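Long-range contacts in FrpC operon protein (Neisseria meningitidis, PDB 5EDF), which is an iron-regulated protein, FrpD, that binds the RTX protein FrpC and is putatively involved in adhesion, its exact function being unknown: residues V19-Q24 with A55-I61; N7-P11 with P31-L35. All coordinates share one frame; numbering follows the deposited sequence.

In the fold
From the N terminus the chain first runs as the irregular segment N7-P11, then forms strand 18-23, turns back into strand 26-31 and enters the short 3-10 turn after P31. Interaction 2 closes this first loop, bringing Y32 back against N8, P9 and P11. Interaction 1 closes a second, with A55-I61 returning beside V19-Q24 to add a parallel edge strand. Because V19-Q24 lies between the segments of interaction 2, and A55-I61 follows both, the two loops cross. L35 joins them, its methyls packing on V19, F21 and I61. Together they tie the N-terminal segment and small three-stranded sheet to the start of strand 61-70.

Interaction 1: residues V19-Q24 with A55-I61; sequences VTFDFQ and AYSINLI
F21 and Y56 stand side by side in two parallel strands, with D22 and S57 the next bridged pair. Three backbone hydrogen bonds zip the pairing: Y56 N to T20 O (3.0 Å), D22 N to Y56 O (2.8 Å) and I58 N to D22 O (3.1 Å). The bonds to Y56 thus run to residues on each side of F21, the alternation expected of a parallel bridge.

Packing is tight on the face carrying F21 and Y56. The CG1-CD1 arm of I61 is long enough to put its methyl over one face of the F21 ring, CD1 lying 4.0 Å from the centroid in a CH-pi contact. F21 CD1 also meets CB of Y56 and CG1 of I58. The same I61 methyl reaches F23 CZ at 3.6 Å, so one isoleucine fills the corner between two phenylalanines. V19 CG1 abuts the edge of the Y56 ring at CD2 (3.5 Å), while the phenol OH is bonded to S48 O.

The other face is looser. The A55 methyl makes a small dry patch against D22 CB (3.8 Å), but the D22 carboxylate pairs with K27, and a water donates to its OD2 and weakly to S57 OG. Farther along, a second water links Q24 NE2, N59 ND2 and I58 O, polar groups fitted to the exposed loop residues Q24 and N59. This is the parallel edge of a small mixed three-stranded sheet, apolar on the face of F21 and Y56, more polar and partly solvated on the face of D22 and S57.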
loop_
_atom_site.group_PDB
_atom_site.type_symbol
_atom_site.label_atom_id
_atom_site.label_comp_id
_atom_site.label_asym_id
_atom_site.label_seq_id
_atom_site.Cartn_x
_atom_site.Cartn_y
_atom_site.Cartn_z
ATOM N N VAL A 19 -11.458 4.778 -14.410
ATOM C CA VAL A 19 -12.615 5.269 -13.679
ATOM C C VAL A 19 -12.226 6.592 -12.994
ATOM O O VAL A 19 -11.171 6.665 -12.344
ATOM C CB VAL A 19 -13.166 4.250 -12.678
ATOM C CG1 VAL A 19 -14.383 4.818 -11.881
ATOM C CG2 VAL A 19 -13.532 2.947 -13.401
ATOM N N THR A 20 -13.100 7.586 -13.076
ATOM C CA THR A 20 -12.899 8.877 -12.473
ATOM C C THR A 20 -13.628 8.989 -11.130
ATOM O O THR A 20 -14.823 8.681 -11.012
ATOM C CB THR A 20 -13.324 9.985 -13.406
ATOM O OG1 THR A 20 -12.574 9.887 -14.626
ATOM C CG2 THR A 20 -13.131 11.360 -12.762
ATOM N N PHE A 21 -12.876 9.412 -10.111
ATOM C CA PHE A 21 -13.338 9.589 -8.749
ATOM C C PHE A 21 -13.192 11.052 -8.370
ATOM O O PHE A 21 -12.388 11.744 -8.927
ATOM C CB PHE A 21 -12.499 8.753 -7.821
ATOM C CG PHE A 21 -12.663 7.272 -8.020
ATOM C CD1 PHE A 21 -13.636 6.569 -7.340
ATOM C CD2 PHE A 21 -11.833 6.578 -8.888
ATOM C CE1 PHE A 21 -13.792 5.192 -7.499
ATOM C CE2 PHE A 21 -11.964 5.209 -9.030
ATOM C CZ PHE A 21 -12.959 4.525 -8.354
ATOM N N ASP A 22 -14.024 11.490 -7.433
ATOM C CA ASP A 22 -14.010 12.867 -6.961
ATOM C C ASP A 22 -14.032 12.901 -5.448
ATOM O O ASP A 22 -14.920 12.328 -4.845
ATOM C CB ASP A 22 -15.203 13.673 -7.511
ATOM C CG ASP A 22 -15.198 15.077 -7.037
ATOM O OD1 ASP A 22 -14.431 15.886 -7.599
ATOM O OD2 ASP A 22 -15.941 15.361 -6.083
ATOM N N PHE A 23 -12.997 13.504 -4.859
ATOM C CA PHE A 23 -12.933 13.779 -3.432
ATOM C C PHE A 23 -13.255 15.247 -3.199
ATOM O O PHE A 23 -12.374 16.080 -3.310
ATOM C CB PHE A 23 -11.515 13.548 -2.884
ATOM C CG PHE A 23 -11.003 12.125 -2.957
ATOM C CD1 PHE A 23 -11.181 11.230 -1.893
ATOM C CD2 PHE A 23 -10.190 11.749 -3.999
ATOM C CE1 PHE A 23 -10.622 9.944 -1.944
ATOM C CE2 PHE A 23 -9.612 10.459 -4.038
ATOM C CZ PHE A 23 -9.843 9.586 -2.989
ATOM N N GLN A 24 -14.514 15.532 -2.920
ATOM C CA GLN A 24 -14.961 16.910 -2.703
ATOM C C GLN A 24 -14.337 17.887 -3.697
ATOM O O GLN A 24 -13.834 18.947 -3.303
ATOM C CB GLN A 24 -14.715 17.345 -1.260
ATOM C CG GLN A 24 -15.234 16.379 -0.215
ATOM C CD GLN A 24 -16.744 16.373 -0.070
ATOM O OE1 GLN A 24 -17.440 17.303 -0.491
ATOM N NE2 GLN A 24 -17.260 15.310 0.536
ATOM N N ALA A 55 -18.326 11.827 -12.148
ATOM C CA ALA A 55 -17.363 11.078 -11.354
ATOM C C ALA A 55 -18.098 10.343 -10.249
ATOM O O ALA A 55 -19.229 10.704 -9.906
ATOM C CB ALA A 55 -16.353 12.041 -10.748
ATOM N N TYR A 56 -17.447 9.327 -9.681
ATOM C CA TYR A 56 -17.896 8.732 -8.409
ATOM C C TYR A 56 -17.415 9.616 -7.251
ATOM O O TYR A 56 -16.217 9.745 -7.033
ATOM C CB TYR A 56 -17.353 7.320 -8.234
ATOM C CG TYR A 56 -18.003 6.308 -9.112
ATOM C CD1 TYR A 56 -19.262 5.820 -8.847
ATOM C CD2 TYR A 56 -17.337 5.806 -10.204
ATOM C CE1 TYR A 56 -19.864 4.876 -9.688
ATOM C CE2 TYR A 56 -17.931 4.863 -11.046
ATOM C CZ TYR A 56 -19.171 4.396 -10.767
ATOM O OH TYR A 56 -19.728 3.448 -11.576
ATOM N N SER A 57 -18.359 10.196 -6.515
ATOM C CA SER A 57 -18.058 11.004 -5.324
ATOM C C SER A 57 -17.834 10.085 -4.144
ATOM O O SER A 57 -18.730 9.337 -3.755
ATOM C CB SER A 57 -19.217 11.951 -5.019
ATOM O OG SER A 57 -19.393 12.908 -6.036
ATOM N N ILE A 58 -16.623 10.074 -3.592
ATOM C CA ILE A 58 -16.254 9.101 -2.563
ATOM C C ILE A 58 -15.454 9.783 -1.457
ATOM O O ILE A 58 -15.056 10.935 -1.609
ATOM C CB ILE A 58 -15.432 7.945 -3.170
ATOM C CG1 ILE A 58 -14.226 8.449 -3.985
ATOM C CG2 ILE A 58 -16.254 7.176 -4.196
ATOM C CD1 ILE A 58 -13.214 9.049 -3.260
ATOM N N ASN A 59 -15.318 9.111 -0.332
ATOM C CA ASN A 59 -14.413 9.515 0.745
ATOM C C ASN A 59 -13.121 8.726 0.757
ATOM O O ASN A 59 -12.142 9.174 1.328
ATOM C CB ASN A 59 -15.089 9.326 2.120
ATOM C CG ASN A 59 -16.354 10.137 2.277
ATOM O OD1 ASN A 59 -17.323 9.667 2.868
ATOM N ND2 ASN A 59 -16.348 11.351 1.762
ATOM N N LEU A 60 -13.116 7.524 0.193
ATOM C CA LEU A 60 -11.920 6.711 0.132
ATOM C C LEU A 60 -11.981 5.848 -1.111
ATOM O O LEU A 60 -13.089 5.533 -1.594
ATOM C CB LEU A 60 -11.736 5.826 1.386
ATOM C CG LEU A 60 -12.639 4.606 1.521
ATOM C CD1 LEU A 60 -12.122 3.386 0.813
ATOM C CD2 LEU A 60 -12.839 4.287 3.016
ATOM N N ILE A 61 -10.811 5.484 -1.616
ATOM C CA ILE A 61 -10.649 4.511 -2.678
ATOM C C ILE A 61 -9.719 3.435 -2.160
ATOM O O ILE A 61 -8.712 3.759 -1.531
ATOM C CB ILE A 61 -10.002 5.122 -3.941
ATOM C CG1 ILE A 61 -10.794 6.348 -4.433
ATOM C CG2 ILE A 61 -9.896 4.043 -5.056
ATOM C CD1 ILE A 61 -10.057 7.100 -5.531
HETATM O O HOH W 1 -17.835 15.366 -4.200
HETATM O O HOH W 2 -15.123 13.193 0.384
#

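Interaction 2: residues N7-P11 with P31-L35; sequences NNPEP and PYGYL
A tyrosine from a 3-10 turn plugs into a proline-rich N-terminal segment here: Y32, in the short 3-10 turn that follows strand 26-31, lies against N8, P9 and P11. N7 and N8 form a classic beta bulge opposite W46, so the segment is anchored to strand 45-46 just before it wraps around the phenol. P9 and P11 suit this wrapping, since their rings hold phi near the values of the extended chain that both adopt here, and their nitrogens carry no hydrogen that would need a partner.

Within the turn, Y34 N bonds to P31 O and L35 N to Y32 O. P11 CG also reaches G33 CA at 4.3 Å. The Y32 ring is projected by a first torsion of 82°, which sets CG between the backbone N and the carbonyl carbon and carries the phenol across to the other segment.

The P11 ring sits over one face of the aromatic ring. Its CG is 3.9 Å from the Y32 ring centroid and displaced toward the hydroxyl end, where it meets CZ at 3.5 Å; in this CH-pi contact the compact proline ring lays its CG against the pi face. N8 comes in obliquely, its CB 3.5 Å from Y32 CE2. The N8 amide plane is turned 73° from the ring, and its ND2 bonds to L47 O, which helps fix the side chain. H17 meets the ring edge-to-face, and the tyrosine is buried. The phenol's polar end is satisfied there by a backbone carbonyl: Y32 OH donates to P9 O at 2.7 Å, approaching from above the carbonyl plane, 40° out of it.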
loop_
_atom_site.group_PDB
_atom_site.type_symbol
_atom_site.label_atom_id
_atom_site.label_comp_id
_atom_site.label_asym_id
_atom_site.label_seq_id
_atom_site.Cartn_x
_atom_site.Cartn_y
_atom_site.Cartn_z
ATOM N N ASN A 7 -19.856 -1.846 -16.272
ATOM C CA ASN A 7 -20.002 -2.097 -17.706
ATOM C C ASN A 7 -18.701 -2.431 -18.431
ATOM O O ASN A 7 -18.716 -2.642 -19.643
ATOM C CB ASN A 7 -20.585 -0.855 -18.436
ATOM C CG ASN A 7 -21.943 -0.404 -17.909
ATOM O OD1 ASN A 7 -22.752 -1.221 -17.489
ATOM N ND2 ASN A 7 -22.201 0.922 -17.962
ATOM N N ASN A 8 -17.570 -2.450 -17.728
ATOM C CA ASN A 8 -16.275 -2.714 -18.371
ATOM C C ASN A 8 -15.964 -4.212 -18.378
ATOM O O ASN A 8 -16.332 -4.911 -17.446
ATOM C CB ASN A 8 -15.129 -1.936 -17.706
ATOM C CG ASN A 8 -15.088 -0.468 -18.103
ATOM O OD1 ASN A 8 -15.400 -0.096 -19.231
ATOM N ND2 ASN A 8 -14.674 0.384 -17.152
ATOM N N PRO A 9 -15.257 -4.658 -19.425
ATOM C CA PRO A 9 -14.863 -6.062 -19.558
ATOM C C PRO A 9 -13.717 -6.408 -18.622
ATOM O O PRO A 9 -13.000 -5.551 -18.141
ATOM C CB PRO A 9 -14.411 -6.133 -21.016
ATOM C CG PRO A 9 -13.818 -4.777 -21.290
ATOM C CD PRO A 9 -14.772 -3.854 -20.565
ATOM N N GLU A 10 -13.526 -7.691 -18.387
ATOM C CA GLU A 10 -12.316 -8.171 -17.717
ATOM C C GLU A 10 -11.097 -7.560 -18.406
ATOM O O GLU A 10 -11.000 -7.619 -19.618
ATOM C CB GLU A 10 -12.254 -9.694 -17.847
ATOM C CG GLU A 10 -11.082 -10.307 -17.118
ATOM C CD GLU A 10 -10.846 -11.767 -17.420
ATOM O OE1 GLU A 10 -11.583 -12.391 -18.218
ATOM O OE2 GLU A 10 -9.875 -12.320 -16.874
ATOM N N PRO A 11 -10.153 -6.975 -17.643
ATOM C CA PRO A 11 -8.958 -6.447 -18.275
ATOM C C PRO A 11 -8.009 -7.494 -18.870
ATOM O O PRO A 11 -7.909 -8.615 -18.359
ATOM C CB PRO A 11 -8.230 -5.682 -17.137
ATOM C CG PRO A 11 -9.214 -5.567 -16.026
ATOM C CD PRO A 11 -10.178 -6.706 -16.197
ATOM N N PRO A 31 -6.526 3.754 -13.680
ATOM C CA PRO A 31 -6.694 2.608 -14.592
ATOM C C PRO A 31 -7.452 1.475 -13.918
ATOM O O PRO A 31 -7.167 1.142 -12.759
ATOM C CB PRO A 31 -5.266 2.214 -14.950
ATOM C CG PRO A 31 -4.463 3.481 -14.723
ATOM C CD PRO A 31 -5.119 4.123 -13.523
ATOM N N TYR A 32 -8.451 0.922 -14.581
ATOM C CA TYR A 32 -9.441 0.126 -13.899
ATOM C C TYR A 32 -8.927 -1.182 -13.366
ATOM O O TYR A 32 -9.537 -1.756 -12.445
ATOM C CB TYR A 32 -10.700 -0.045 -14.762
ATOM C CG TYR A 32 -10.688 -1.111 -15.816
ATOM C CD1 TYR A 32 -9.651 -1.274 -16.730
ATOM C CD2 TYR A 32 -11.792 -1.941 -15.964
ATOM C CE1 TYR A 32 -9.702 -2.248 -17.723
ATOM C CE2 TYR A 32 -11.846 -2.875 -16.941
ATOM C CZ TYR A 32 -10.819 -3.041 -17.837
ATOM O OH TYR A 32 -10.883 -3.971 -18.851
ATOM N N GLY A 33 -7.803 -1.678 -13.874
ATOM C CA GLY A 33 -7.197 -2.869 -13.346
ATOM C C GLY A 33 -6.680 -2.787 -11.930
ATOM O O GLY A 33 -6.401 -3.809 -11.323
ATOM N N TYR A 34 -6.599 -1.573 -11.374
ATOM C CA TYR A 34 -6.251 -1.389 -9.963
ATOM C C TYR A 34 -7.458 -1.466 -9.042
ATOM O O TYR A 34 -7.316 -1.263 -7.855
ATOM C CB TYR A 34 -5.575 -0.019 -9.789
ATOM C CG TYR A 34 -4.207 0.051 -10.424
ATOM C CD1 TYR A 34 -3.114 -0.638 -9.892
ATOM C CD2 TYR A 34 -4.001 0.777 -11.584
ATOM C CE1 TYR A 34 -1.862 -0.576 -10.499
ATOM C CE2 TYR A 34 -2.757 0.848 -12.157
ATOM C CZ TYR A 34 -1.690 0.175 -11.617
ATOM O OH TYR A 34 -0.438 0.223 -12.220
ATOM N N LEU A 35 -8.630 -1.769 -9.596
ATOM C CA LEU A 35 -9.907 -1.739 -8.865
ATOM C C LEU A 35 -10.573 -3.101 -8.732
ATOM O O LEU A 35 -11.805 -3.209 -8.818
ATOM C CB LEU A 35 -10.860 -0.720 -9.503
ATOM C CG LEU A 35 -10.312 0.717 -9.620
ATOM C CD1 LEU A 35 -11.214 1.537 -10.548
ATOM C CD2 LEU A 35 -10.124 1.369 -8.264
#